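Local atomic coordinates of transcriptional regulator (Pseudomonas aeruginosa, PDB entry 2WUI), a protein that is a TetR-family transcriptional repressor, responsible for antibiotic resistance in this bacterium, that probably acts by binding DNA. Residues Lys55-Leu60 with Glu118-Leu122. Numbering follows the deposited sequence.
Sequences KIEVCL and ENEPL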
ATOM      1  N   LYS A  55      -6.339  29.416   1.958  1.00141.82           N
ATOM      2  CA  LYS A  55      -5.439  28.489   1.298  1.00139.40           C
ATOM      3  C   LYS A  55      -6.202  27.188   1.065  1.00140.73           C
ATOM      4  O   LYS A  55      -6.037  26.537   0.036  1.00142.17           O
ATOM      5  CB  LYS A  55      -4.208  28.203   2.153  1.00138.47           C
ATOM      6  CG  LYS A  55      -4.483  27.244   3.309  1.00138.84           C
ATOM      7  CD  LYS A  55      -3.205  26.591   3.802  1.00139.83           C
ATOM      8  CE  LYS A  55      -3.390  26.020   5.193  1.00139.26           C
ATOM      9  NZ  LYS A  55      -2.089  25.945   5.912  1.00141.96           N
ATOM     10  N   ILE A  56      -7.035  26.801   2.024  1.00135.04           N
ATOM     11  CA  ILE A  56      -7.802  25.579   1.864  1.00136.60           C
ATOM     12  C   ILE A  56      -8.601  25.686   0.584  1.00136.12           C
ATOM     13  O   ILE A  56      -8.711  24.725  -0.176  1.00133.19           O
ATOM     14  CB  ILE A  56      -8.768  25.340   3.037  1.00137.08           C
ATOM     15  CG1 ILE A  56      -8.004  24.825   4.250  1.00131.98           C
ATOM     16  CG2 ILE A  56      -9.816  24.307   2.657  1.00129.05           C
ATOM     17  CD1 ILE A  56      -7.288  23.519   3.983  1.00124.38           C
ATOM     18  N   GLU A  57      -9.161  26.868   0.355  1.00138.61           N
ATOM     19  CA  GLU A  57      -9.932  27.103  -0.854  1.00141.23           C
ATOM     20  C   GLU A  57      -9.052  26.929  -2.092  1.00138.43           C
ATOM     21  O   GLU A  57      -9.387  26.197  -3.014  1.00136.21           O
ATOM     22  CB  GLU A  57     -10.550  28.502  -0.831  1.00145.97           C
ATOM     23  CG  GLU A  57     -11.697  28.657  -1.802  1.00151.26           C
ATOM     24  CD  GLU A  57     -12.739  27.568  -1.616  1.00164.65           C
ATOM     25  OE1 GLU A  57     -13.022  27.219  -0.443  1.00164.17           O
ATOM     26  OE2 GLU A  57     -13.271  27.064  -2.638  1.00164.96           O
ATOM     27  N   VAL A  58      -7.913  27.600  -2.103  1.00137.97           N
ATOM     28  CA  VAL A  58      -7.013  27.501  -3.231  1.00138.93           C
ATOM     29  C   VAL A  58      -6.749  26.031  -3.478  1.00130.75           C
ATOM     30  O   VAL A  58      -6.485  25.608  -4.596  1.00134.98           O
ATOM     31  CB  VAL A  58      -5.668  28.210  -2.946  1.00139.68           C
ATOM     32  CG1 VAL A  58      -4.617  27.201  -2.530  1.00137.77           C
ATOM     33  CG2 VAL A  58      -5.194  28.970  -4.164  1.00136.88           C
ATOM     34  N   CYS A  59      -6.826  25.244  -2.419  1.00132.03           N
ATOM     35  CA  CYS A  59      -6.375  23.867  -2.501  1.00132.92           C
ATOM     36  C   CYS A  59      -7.390  22.936  -3.141  1.00134.73           C
ATOM     37  O   CYS A  59      -7.054  22.114  -4.004  1.00133.44           O
ATOM     38  CB  CYS A  59      -6.031  23.347  -1.126  1.00128.73           C
ATOM     39  SG  CYS A  59      -5.090  21.869  -1.302  1.00127.04           S
ATOM     40  N   LEU A  60      -8.630  23.054  -2.683  1.00136.56           N
ATOM     41  CA  LEU A  60      -9.746  22.367  -3.303  1.00133.30           C
ATOM     42  C   LEU A  60      -9.762  22.705  -4.782  1.00134.05           C
ATOM     43  O   LEU A  60      -9.914  21.822  -5.624  1.00142.37           O
ATOM     44  CB  LEU A  60     -11.058  22.789  -2.649  1.00137.96           C
ATOM     45  CG  LEU A  60     -11.216  22.404  -1.179  1.00128.64           C
ATOM     46  CD1 LEU A  60     -12.610  22.744  -0.704  1.00131.30           C
ATOM     47  CD2 LEU A  60     -10.953  20.930  -1.000  1.00127.01           C
ATOM     48  N   GLU A 118      -8.854  20.857   9.998  1.00133.21           N
ATOM     49  CA  GLU A 118      -8.895  21.900   8.984  1.00138.17           C
ATOM     50  C   GLU A 118      -8.965  21.248   7.609  1.00140.33           C
ATOM     51  O   GLU A 118      -9.732  21.673   6.740  1.00140.11           O
ATOM     52  CB  GLU A 118      -7.667  22.811   9.080  1.00136.27           C
ATOM     53  CG  GLU A 118      -7.942  24.274   8.753  1.00144.57           C
ATOM     54  CD  GLU A 118      -6.668  25.110   8.533  1.00155.20           C
ATOM     55  OE1 GLU A 118      -5.545  24.557   8.633  1.00154.81           O
ATOM     56  OE2 GLU A 118      -6.796  26.327   8.249  1.00155.10           O
ATOM     57  N   ASN A 119      -8.165  20.201   7.428  1.00139.27           N
ATOM     58  CA  ASN A 119      -8.079  19.485   6.165  1.00129.11           C
ATOM     59  C   ASN A 119      -9.264  18.560   5.944  1.00128.74           C
ATOM     60  O   ASN A 119      -9.187  17.639   5.144  1.00136.32           O
ATOM     61  CB  ASN A 119      -6.780  18.681   6.132  1.00128.56           C
ATOM     62  CG  ASN A 119      -5.573  19.523   6.514  1.00130.72           C
ATOM     63  OD1 ASN A 119      -5.691  20.739   6.664  1.00134.58           O
ATOM     64  ND2 ASN A 119      -4.410  18.886   6.677  1.00125.81           N
ATOM     65  N   GLU A 120     -10.359  18.788   6.658  1.00126.47           N
ATOM     66  CA  GLU A 120     -11.534  17.930   6.504  1.00132.55           C
ATOM     67  C   GLU A 120     -12.025  17.890   5.058  1.00133.31           C
ATOM     68  O   GLU A 120     -12.232  16.812   4.495  1.00130.21           O
ATOM     69  CB  GLU A 120     -12.669  18.379   7.424  1.00135.48           C
ATOM     70  CG  GLU A 120     -13.900  17.511   7.368  1.00135.97           C
ATOM     71  CD  GLU A 120     -13.667  16.128   7.944  1.00144.56           C
ATOM     72  OE1 GLU A 120     -12.693  15.973   8.721  1.00139.22           O
ATOM     73  OE2 GLU A 120     -14.462  15.206   7.620  1.00146.99           O
ATOM     74  N   PRO A 121     -12.196  19.071   4.444  1.00132.72           N
ATOM     75  CA  PRO A 121     -12.697  19.183   3.067  1.00134.51           C
ATOM     76  C   PRO A 121     -11.770  18.492   2.076  1.00129.79           C
ATOM     77  O   PRO A 121     -12.218  18.011   1.030  1.00127.79           O
ATOM     78  CB  PRO A 121     -12.678  20.693   2.803  1.00126.93           C
ATOM     79  CG  PRO A 121     -12.588  21.325   4.146  1.00130.40           C
ATOM     80  CD  PRO A 121     -11.819  20.378   4.998  1.00127.26           C
ATOM     81  N   LEU A 122     -10.482  18.478   2.404  1.00125.25           N
ATOM     82  CA  LEU A 122      -9.486  17.814   1.584  1.00127.17           C
ATOM     83  C   LEU A 122      -9.702  16.333   1.708  1.00130.29           C
ATOM     84  O   LEU A 122      -9.774  15.611   0.718  1.00131.95           O
ATOM     85  CB  LEU A 122      -8.081  18.135   2.085  1.00130.99           C
ATOM     86  CG  LEU A 122      -7.497  19.435   1.543  1.00125.08           C
ATOM     87  CD1 LEU A 122      -8.269  19.844   0.318  1.00125.31           C
ATOM     88  CD2 LEU A 122      -7.540  20.510   2.579  1.00131.39           C
TER
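In the all-helical TetR fold, the helix that follows the predicted helix-turn-helix, 55-67, is the link from the DNA-binding domain to the regulatory core; here its first turns pack on the start of core helix 120-146. The interface is mainly apolar: no hydrogen bond crosses it, and 324 Å² is buried over both sides. Ile56, whose CA-CB bond points toward 118-122, loses most area (78 Å²). Its m,m rotamer sends CD1 to Leu122 CD2 (3.3 Å), while Ile56 CG2 faces Pro121 CG at 4.3 Å. Leu122 starts sideways, but chi1 of -85° and an off-rotamer chi2 of -18° direct CD2 to Ile56 and CD1 to Cys59. One turn after Ile56, Leu60 also leaves sideways; its m,t conformer places CD1 4.1 Å from Pro121 CB and CD2 3.8 Å from Pro121 O. Polar ends are held outside the pair: Lys55 NZ hydrogen-bonds the carbonyls of Val29 and Thr32, and Asn119, at the N-cap position without a side-chain capping bond, gives ND2 to Glu114 O. Glu118 covers the margin without a salt bridge, its OE1 being 4.3 Å from Lys55 CE. Three residues on from Ile56, the t rotamer of Cys59 sets SG 4.1 Å from Leu122 CD1.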